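Local structure of thioredoxin (Thermosipho africanus, 6MOS) at residues Ile84-Phe94 with Val103-Leu111. The protein is probably a thiol-disulfide oxidoreductase of the thioredoxin family that exchanges disulfides through a CxxC motif in a thermophilic bacterium. Sequence-based numbering, arbitrary orientation.
Sequences ILDKEFEIKRF and VINTIERYL
Ile91 lays its CD1 methyl over the centre of the Tyr110 ring, a CH-pi contact 3.4 Å from the centroid and 12° off the ring normal. With CG anti to the backbone N (chi1 -175°), the Tyr110 side chain extends from the helix to the hairpin. Asp86 meets the same ring at its edge, its carboxylate plane turned 82° from the ring plane. Tyr110 OH donates a hydrogen bond to Asp86 OD2, modelled at a very short 2.3 Å, a length to be taken as doubtful. Phe94 repeats the face-and-edge pattern at the other end of the contact. Val103 CG2 sits over the ring centre, 3.8 Å from the centroid. Thr106 comes to the ring edge, with OG1 3.4 Å from Phe94 CZ; that hydroxyl is hydrogen-bonded to Glu102 O in the preceding turn. Were Phe94 an alanine, the ring would be gone, and Val103 CG2 and the side of Thr106 would probably face a gap. Here the C-terminal helix of the thioredoxin fold packs on the final beta hairpin, strands 81-86 and 89-95. Helix 39-55 also meets Val103, through Ile48. A classic beta bulge sets Ile91 and Lys92 both opposite Ile84, and both side chains start toward the helix. Lys92 CB rests on Thr106 CG2 at 3.9 Å. Between the two aromatic rings, Ile84 pushes CD1 against Ile107 CG1 at 3.6 Å.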
# COMPACT_ATOMS: atom_id res chain seq x y z
N ILE A 84 1.20 4.36 -2.06
CA ILE A 84 2.37 4.27 -2.92
C ILE A 84 3.17 5.56 -2.77
O ILE A 84 2.60 6.65 -2.83
CB ILE A 84 1.97 4.01 -4.39
CG1 ILE A 84 1.06 2.78 -4.47
CG2 ILE A 84 3.21 3.83 -5.24
CD1 ILE A 84 0.47 2.53 -5.84
N LEU A 85 4.47 5.44 -2.54
CA LEU A 85 5.30 6.61 -2.32
C LEU A 85 6.54 6.55 -3.21
O LEU A 85 6.98 5.48 -3.63
CB LEU A 85 5.74 6.75 -0.86
CG LEU A 85 4.64 6.85 0.20
CD1 LEU A 85 4.40 5.49 0.84
CD2 LEU A 85 4.97 7.89 1.24
N ASP A 86 7.10 7.73 -3.46
CA ASP A 86 8.37 7.88 -4.15
C ASP A 86 9.12 9.02 -3.48
O ASP A 86 8.63 10.16 -3.47
CB ASP A 86 8.16 8.17 -5.63
CG ASP A 86 9.46 8.23 -6.40
OD1 ASP A 86 10.50 7.79 -5.87
OD2 ASP A 86 9.44 8.72 -7.55
N LYS A 87 10.29 8.73 -2.91
CA LYS A 87 11.07 9.73 -2.17
C LYS A 87 10.24 10.31 -1.03
O LYS A 87 10.24 11.52 -0.80
CB LYS A 87 11.59 10.83 -3.10
CG LYS A 87 12.72 11.69 -2.52
CD LYS A 87 12.37 13.18 -2.56
CE LYS A 87 13.50 14.03 -2.00
NZ LYS A 87 14.80 13.79 -2.70
N GLU A 88 9.51 9.45 -0.33
CA GLU A 88 8.62 9.80 0.77
C GLU A 88 7.47 10.70 0.33
O GLU A 88 6.74 11.21 1.19
CB GLU A 88 9.39 10.47 1.92
CG GLU A 88 9.67 9.55 3.10
CD GLU A 88 10.24 10.29 4.29
OE1 GLU A 88 11.42 10.69 4.23
OE2 GLU A 88 9.49 10.49 5.28
N PHE A 89 7.27 10.89 -0.97
CA PHE A 89 6.18 11.68 -1.52
C PHE A 89 5.03 10.75 -1.89
O PHE A 89 5.23 9.75 -2.58
CB PHE A 89 6.63 12.46 -2.75
CG PHE A 89 5.67 13.54 -3.17
CD1 PHE A 89 4.44 13.22 -3.73
CD2 PHE A 89 5.99 14.88 -2.99
CE1 PHE A 89 3.56 14.21 -4.10
CE2 PHE A 89 5.11 15.87 -3.37
CZ PHE A 89 3.90 15.54 -3.92
N GLU A 90 3.82 11.11 -1.46
CA GLU A 90 2.67 10.22 -1.60
C GLU A 90 2.10 10.32 -3.01
O GLU A 90 1.50 11.34 -3.38
CB GLU A 90 1.61 10.57 -0.55
CG GLU A 90 0.43 9.65 -0.58
CD GLU A 90 -0.44 9.76 0.67
OE1 GLU A 90 0.11 9.94 1.78
OE2 GLU A 90 -1.67 9.65 0.53
N ILE A 91 2.30 9.25 -3.80
CA ILE A 91 1.83 9.18 -5.19
C ILE A 91 0.33 8.89 -5.26
O ILE A 91 -0.38 9.44 -6.11
CB ILE A 91 2.62 8.10 -5.95
CG1 ILE A 91 4.05 8.53 -6.16
CG2 ILE A 91 1.97 7.76 -7.28
CD1 ILE A 91 4.92 7.36 -6.55
N LYS A 92 -0.15 8.00 -4.39
CA LYS A 92 -1.55 7.59 -4.46
C LYS A 92 -1.90 6.82 -3.20
O LYS A 92 -1.10 6.00 -2.73
CB LYS A 92 -1.82 6.73 -5.70
CG LYS A 92 -3.29 6.54 -6.03
CD LYS A 92 -3.85 7.75 -6.75
CE LYS A 92 -5.08 7.38 -7.56
NZ LYS A 92 -6.08 6.66 -6.72
N ARG A 93 -3.08 7.08 -2.65
CA ARG A 93 -3.59 6.36 -1.50
C ARG A 93 -4.83 5.58 -1.92
O ARG A 93 -5.66 6.09 -2.69
CB ARG A 93 -3.90 7.33 -0.35
CG ARG A 93 -4.42 6.68 0.92
CD ARG A 93 -4.69 7.71 2.00
NE ARG A 93 -3.49 8.42 2.41
CZ ARG A 93 -3.28 8.87 3.65
NH1 ARG A 93 -4.19 8.66 4.59
NH2 ARG A 93 -2.15 9.50 3.95
N PHE A 94 -4.94 4.34 -1.45
CA PHE A 94 -6.11 3.50 -1.68
C PHE A 94 -6.72 3.13 -0.34
O PHE A 94 -6.06 2.51 0.49
CB PHE A 94 -5.74 2.22 -2.44
CG PHE A 94 -5.03 2.46 -3.74
CD1 PHE A 94 -3.66 2.65 -3.78
CD2 PHE A 94 -5.73 2.47 -4.94
CE1 PHE A 94 -3.00 2.86 -4.99
CE2 PHE A 94 -5.07 2.67 -6.15
CZ PHE A 94 -3.71 2.87 -6.17
N VAL A 103 -4.18 -0.85 -7.81
CA VAL A 103 -2.83 -0.64 -7.28
C VAL A 103 -1.79 -0.97 -8.34
O VAL A 103 -0.85 -0.20 -8.57
CB VAL A 103 -2.61 -1.46 -6.00
CG1 VAL A 103 -1.20 -1.24 -5.46
CG2 VAL A 103 -3.67 -1.09 -4.97
N ILE A 104 -1.93 -2.12 -8.99
CA ILE A 104 -0.98 -2.49 -10.04
C ILE A 104 -1.00 -1.45 -11.15
O ILE A 104 0.06 -1.04 -11.66
CB ILE A 104 -1.30 -3.90 -10.58
CG1 ILE A 104 -1.09 -4.94 -9.49
CG2 ILE A 104 -0.41 -4.20 -11.79
CD1 ILE A 104 -1.64 -6.31 -9.84
N ASN A 105 -2.19 -1.00 -11.54
CA ASN A 105 -2.30 -0.04 -12.63
C ASN A 105 -1.59 1.27 -12.29
O ASN A 105 -0.93 1.86 -13.15
CB ASN A 105 -3.77 0.20 -12.97
CG ASN A 105 -3.96 0.59 -14.40
OD1 ASN A 105 -4.33 1.73 -14.70
ND2 ASN A 105 -3.71 -0.35 -15.31
N THR A 106 -1.72 1.73 -11.05
CA THR A 106 -1.06 2.97 -10.65
C THR A 106 0.45 2.81 -10.65
O THR A 106 1.17 3.71 -11.11
CB THR A 106 -1.56 3.43 -9.28
OG1 THR A 106 -2.96 3.74 -9.35
CG2 THR A 106 -0.80 4.66 -8.80
N ILE A 107 0.94 1.68 -10.15
CA ILE A 107 2.38 1.44 -10.15
C ILE A 107 2.91 1.41 -11.57
O ILE A 107 3.95 2.01 -11.88
CB ILE A 107 2.70 0.14 -9.39
CG1 ILE A 107 2.28 0.27 -7.93
CG2 ILE A 107 4.18 -0.19 -9.48
CD1 ILE A 107 2.65 -0.94 -7.06
N GLU A 108 2.19 0.76 -12.49
CA GLU A 108 2.66 0.68 -13.87
C GLU A 108 2.63 2.04 -14.54
O GLU A 108 3.61 2.43 -15.20
CB GLU A 108 1.82 -0.34 -14.65
CG GLU A 108 2.29 -1.76 -14.40
CD GLU A 108 1.63 -2.78 -15.30
OE1 GLU A 108 0.51 -2.51 -15.78
OE2 GLU A 108 2.23 -3.85 -15.51
N ARG A 109 1.54 2.79 -14.38
CA ARG A 109 1.47 4.12 -14.99
C ARG A 109 2.56 5.03 -14.44
O ARG A 109 3.18 5.78 -15.21
CB ARG A 109 0.09 4.74 -14.75
CG ARG A 109 -1.06 4.05 -15.46
CD ARG A 109 -2.19 5.02 -15.76
NE ARG A 109 -2.38 5.99 -14.69
CZ ARG A 109 -3.11 5.77 -13.59
NH1 ARG A 109 -3.71 4.60 -13.42
NH2 ARG A 109 -3.22 6.72 -12.67
N TYR A 110 2.80 5.00 -13.13
CA TYR A 110 3.83 5.85 -12.55
C TYR A 110 5.21 5.48 -13.10
O TYR A 110 6.02 6.37 -13.42
CB TYR A 110 3.83 5.76 -11.03
CG TYR A 110 4.81 6.73 -10.40
CD1 TYR A 110 4.53 8.09 -10.33
CD2 TYR A 110 6.03 6.29 -9.90
CE1 TYR A 110 5.41 8.97 -9.77
CE2 TYR A 110 6.93 7.17 -9.34
CZ TYR A 110 6.62 8.51 -9.27
OH TYR A 110 7.51 9.38 -8.71
N LEU A 111 5.50 4.19 -13.22
CA LEU A 111 6.80 3.79 -13.75
C LEU A 111 6.92 4.14 -15.22
O LEU A 111 8.01 4.53 -15.69
CB LEU A 111 7.04 2.30 -13.52
CG LEU A 111 7.33 1.96 -12.05
CD1 LEU A 111 7.42 0.46 -11.84
CD2 LEU A 111 8.61 2.64 -11.59